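Transcriptional repressor of the blcABC operon (Agrobacterium tumefaciens, PDB 3MQ0) represses transcription of the blcABC operon, probably by binding DNA through a helix-turn-helix domain joined to a GAF-fold regulatory domain. Local coordinates at residues B[193-196]-B[197-200]; B[203-206]-B[207-211]. All blocks are in the same frame, centred on the assembly; numbering follows the deposited sequence.

Contact 1 of 2, residues B[193-196]-B[197-200]; sequences SQLE and EELA
CG of Leu195 stands anti to its backbone nitrogen (chi1 173°) and CG of Leu199 anti to its carbonyl carbon (chi1 -61°), which turns their methyls together one helical turn apart. This is an i to i+4 contact within helix 192-205 of the IclR C-terminal domain, which has the GAF fold. The side chains cross obliquely, with the methyls Leu195 CD1 and Leu199 CD2 3.9 Å apart. Both leucines are buried: Leu199 also packs on Leu173 of helix 170-176, and Leu195 on Phe180, so branched apolar residues suit this inward face.

Four successive alpha-helical hydrogen bonds hold the turn. In the tightest, Leu199 N lies 2.8 Å from Leu195 O; in the last of the four, Ala200 N donates to Glu196 O at 3.0 Å.

Glutamates, long and charged at the end, suit positions from which a carboxylate can reach a basic partner. Glu196 extends its chain to a salt bridge with Arg174 of helix 170-176, while Glu198 joins Lys162 of helix 159-165 by a salt bridge and Gln213 by a hydrogen bond. The aliphatic part of Glu198 runs alongside the backbone, with CG 3.6 Å from Gln194 O, and its chain crosses that of Leu195 at about a right angle. On the exposed side, Glu197, extended beyond CG, lies back alongside the preceding turn, its CG 3.5 Å from Ser193 O.

Contact 2 of 2, residues B[203-206]-B[207-211]; sequences RARG and YSIDD
The turn that carries the chain from helix 192-205 into strand 208-211 is clasped by the side chain of Arg205, the last helical residue, lying over the ring of Tyr207. Arg205 CG sits between the backbone N and the carbonyl carbon (chi1 58°), and the chain runs extended from CG to NE, which carries the guanidinium over the tyrosine. Arg205 NE donates a hydrogen bond to Tyr207 O at 3.0 Å; the oxygen sits somewhat out of the guanidinium plane. The same arginine makes an offset (parallel-displaced) cation-pi stack, with Tyr207 CE1 over one face of the guanidinium, the centres 4.5 Å apart and the planes only 8° from parallel. Nearer the backbone, Arg205 CD stands over the same ring in a CH-pi contact, 3.9 Å from the centroid of Tyr207. A long side chain that is apolar along its stem and flat and cationic at its end suits both tasks.

Gly206 makes the exit from the helix possible. It has positive phi, with backbone angles at which any beta carbon would press on the carbonyl oxygen of Arg205, so glycine suits the turn. The strand that follows is outermost, within this chain, in the antiparallel sheet of the GAF-fold domain, and Ser208 and Asp210 bond through their backbones to Gly222 and Cys220 of strand 218-226. Tyr207 is buried, its side chain also touching Ala251 of helix 247-267, so a large aromatic both fills this place and offers the arginine a flat face.

Farther along, Ile209 turns its end to the guanidinium, its CD1 coming within 3.5 Å of Arg205 NH2. A water completes the link, accepting a hydrogen bond from Ile209 N at 3.0 Å and a weak one from Arg205 NH2.

In the fold
Contacts 1 and 2 follow each other along helix 192-205, their centres about 11 Å apart, and adjoin only through the sequence. Contact 1 lies wholly within the helix, with a buried leucine face and an outer face where Glu197 is exposed while Glu196 and Glu198 are engaged by Arg174 and Lys162; contact 2 ends the helix and begins a strand outermost within this chain, and none of its touching residues is fully exposed. Regular backbone bonds dominate residues 193-200, whereas at 203-211 a single arginine side chain supplies the bonding and stacking. Both meet helix 159-165 at Lys162, which also touches Ser208; contact 1 packs on helix 170-176, contact 2 on strand 218-226 and helix 247-267.

Contact 1 of 2, residues B[193-196]-B[197-200]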
# COMPACT_ATOMS: atom_id res chain seq x y z
N SER B 193 -18.69 18.72 -26.47
CA SER B 193 -17.74 18.69 -27.57
C SER B 193 -16.60 19.68 -27.35
O SER B 193 -15.42 19.37 -27.57
CB SER B 193 -18.45 19.02 -28.89
OG SER B 193 -17.51 19.10 -29.95
N GLN B 194 -16.94 20.89 -26.92
CA GLN B 194 -15.91 21.89 -26.69
C GLN B 194 -15.03 21.50 -25.51
O GLN B 194 -13.82 21.72 -25.53
CB GLN B 194 -16.56 23.26 -26.48
CG GLN B 194 -17.39 23.74 -27.68
CD GLN B 194 -18.87 23.34 -27.62
OE1 GLN B 194 -19.23 22.22 -27.23
NE2 GLN B 194 -19.73 24.27 -28.02
N LEU B 195 -15.64 20.91 -24.48
CA LEU B 195 -14.89 20.46 -23.32
C LEU B 195 -13.87 19.39 -23.73
O LEU B 195 -12.72 19.42 -23.30
CB LEU B 195 -15.84 19.94 -22.23
CG LEU B 195 -15.20 19.27 -21.02
CD1 LEU B 195 -14.31 20.26 -20.25
CD2 LEU B 195 -16.27 18.68 -20.10
N GLU B 196 -14.30 18.45 -24.57
CA GLU B 196 -13.41 17.37 -24.96
C GLU B 196 -12.20 17.83 -25.76
O GLU B 196 -11.12 17.25 -25.67
CB GLU B 196 -14.18 16.27 -25.69
CG GLU B 196 -15.02 15.44 -24.71
CD GLU B 196 -15.73 14.29 -25.38
OE1 GLU B 196 -16.60 14.55 -26.23
OE2 GLU B 196 -15.42 13.12 -25.05
N GLU B 197 -12.38 18.90 -26.54
CA GLU B 197 -11.23 19.52 -27.21
C GLU B 197 -10.25 20.08 -26.17
O GLU B 197 -9.04 19.85 -26.25
CB GLU B 197 -11.69 20.62 -28.16
CG GLU B 197 -12.48 20.06 -29.33
CD GLU B 197 -13.34 21.09 -30.04
OE1 GLU B 197 -13.36 22.28 -29.62
OE2 GLU B 197 -14.00 20.71 -31.03
N GLU B 198 -10.77 20.81 -25.19
CA GLU B 198 -9.93 21.34 -24.13
C GLU B 198 -9.20 20.22 -23.38
O GLU B 198 -8.04 20.37 -23.01
CB GLU B 198 -10.75 22.13 -23.12
CG GLU B 198 -11.28 23.47 -23.60
CD GLU B 198 -12.05 24.18 -22.49
OE1 GLU B 198 -12.79 23.49 -21.76
OE2 GLU B 198 -11.90 25.41 -22.33
N LEU B 199 -9.90 19.11 -23.13
CA LEU B 199 -9.30 18.03 -22.37
C LEU B 199 -8.17 17.35 -23.14
O LEU B 199 -7.17 16.94 -22.54
CB LEU B 199 -10.36 17.00 -21.95
CG LEU B 199 -11.50 17.51 -21.05
CD1 LEU B 199 -12.42 16.34 -20.64
CD2 LEU B 199 -10.96 18.22 -19.82
N ALA B 200 -8.34 17.21 -24.45
CA ALA B 200 -7.28 16.63 -25.28
C ALA B 200 -6.01 17.47 -25.20
O ALA B 200 -4.91 16.94 -25.03
CB ALA B 200 -7.74 16.50 -26.73

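Contact 2 of 2, residues B[203-206]-B[207-211]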
# COMPACT_ATOMS: atom_id res chain seq x y z
N ARG B 203 -4.36 17.10 -21.68
CA ARG B 203 -3.62 15.85 -21.60
C ARG B 203 -2.26 15.95 -22.26
O ARG B 203 -1.27 15.44 -21.74
CB ARG B 203 -4.40 14.74 -22.32
CG ARG B 203 -5.25 13.88 -21.44
CD ARG B 203 -6.09 12.90 -22.28
NE ARG B 203 -7.48 13.04 -21.88
CZ ARG B 203 -8.49 13.29 -22.69
NH1 ARG B 203 -8.31 13.37 -24.01
NH2 ARG B 203 -9.70 13.41 -22.18
N ALA B 204 -2.21 16.56 -23.43
CA ALA B 204 -0.96 16.63 -24.19
C ALA B 204 0.11 17.50 -23.52
O ALA B 204 1.31 17.25 -23.68
CB ALA B 204 -1.23 17.13 -25.61
N ARG B 205 -0.28 18.51 -22.78
CA ARG B 205 0.69 19.37 -22.17
C ARG B 205 0.84 19.18 -20.68
O ARG B 205 1.83 19.57 -20.15
CB ARG B 205 0.45 20.79 -22.53
CG ARG B 205 -0.82 21.29 -22.18
CD ARG B 205 -1.13 22.57 -22.82
NE ARG B 205 -2.38 23.06 -22.30
CZ ARG B 205 -3.00 24.12 -22.73
NH1 ARG B 205 -2.48 24.87 -23.65
NH2 ARG B 205 -4.15 24.43 -22.20
N GLY B 206 -0.11 18.53 -20.04
CA GLY B 206 0.00 18.32 -18.61
C GLY B 206 -0.36 19.53 -17.76
O GLY B 206 -0.07 19.56 -16.57
N TYR B 207 -0.99 20.54 -18.36
CA TYR B 207 -1.57 21.63 -17.57
C TYR B 207 -2.79 22.18 -18.28
O TYR B 207 -2.94 22.03 -19.49
CB TYR B 207 -0.55 22.73 -17.29
CG TYR B 207 -0.13 23.53 -18.51
CD1 TYR B 207 -0.90 24.60 -18.96
CD2 TYR B 207 1.03 23.23 -19.21
CE1 TYR B 207 -0.52 25.35 -20.09
CE2 TYR B 207 1.41 23.96 -20.33
CZ TYR B 207 0.64 25.02 -20.76
OH TYR B 207 1.00 25.76 -21.86
N SER B 208 -3.68 22.79 -17.53
CA SER B 208 -4.91 23.33 -18.06
C SER B 208 -4.95 24.84 -17.96
O SER B 208 -4.30 25.42 -17.19
CB SER B 208 -6.11 22.81 -17.30
OG SER B 208 -5.97 23.18 -15.98
N ILE B 209 -5.80 25.43 -18.76
CA ILE B 209 -6.02 26.86 -18.71
C ILE B 209 -7.51 27.14 -18.61
O ILE B 209 -8.30 26.59 -19.38
CB ILE B 209 -5.50 27.54 -19.99
CG1 ILE B 209 -3.97 27.53 -20.02
CG2 ILE B 209 -6.00 28.95 -20.06
CD1 ILE B 209 -3.40 27.74 -21.40
N ASP B 210 -7.89 27.97 -17.64
CA ASP B 210 -9.24 28.55 -17.59
C ASP B 210 -9.13 30.03 -17.92
O ASP B 210 -8.73 30.83 -17.08
CB ASP B 210 -9.87 28.38 -16.21
CG ASP B 210 -10.93 29.44 -15.91
OD1 ASP B 210 -11.59 29.92 -16.85
OD2 ASP B 210 -11.11 29.79 -14.71
N ASP B 211 -9.48 30.40 -19.15
CA ASP B 211 -9.36 31.79 -19.55
C ASP B 211 -10.70 32.49 -19.35
O ASP B 211 -11.48 32.64 -20.30
CB ASP B 211 -8.91 31.89 -21.00
CG ASP B 211 -8.50 33.31 -21.38
OD1 ASP B 211 -8.78 34.24 -20.60
OD2 ASP B 211 -7.89 33.49 -22.47
O HOH W 1 -6.70 23.50 -20.81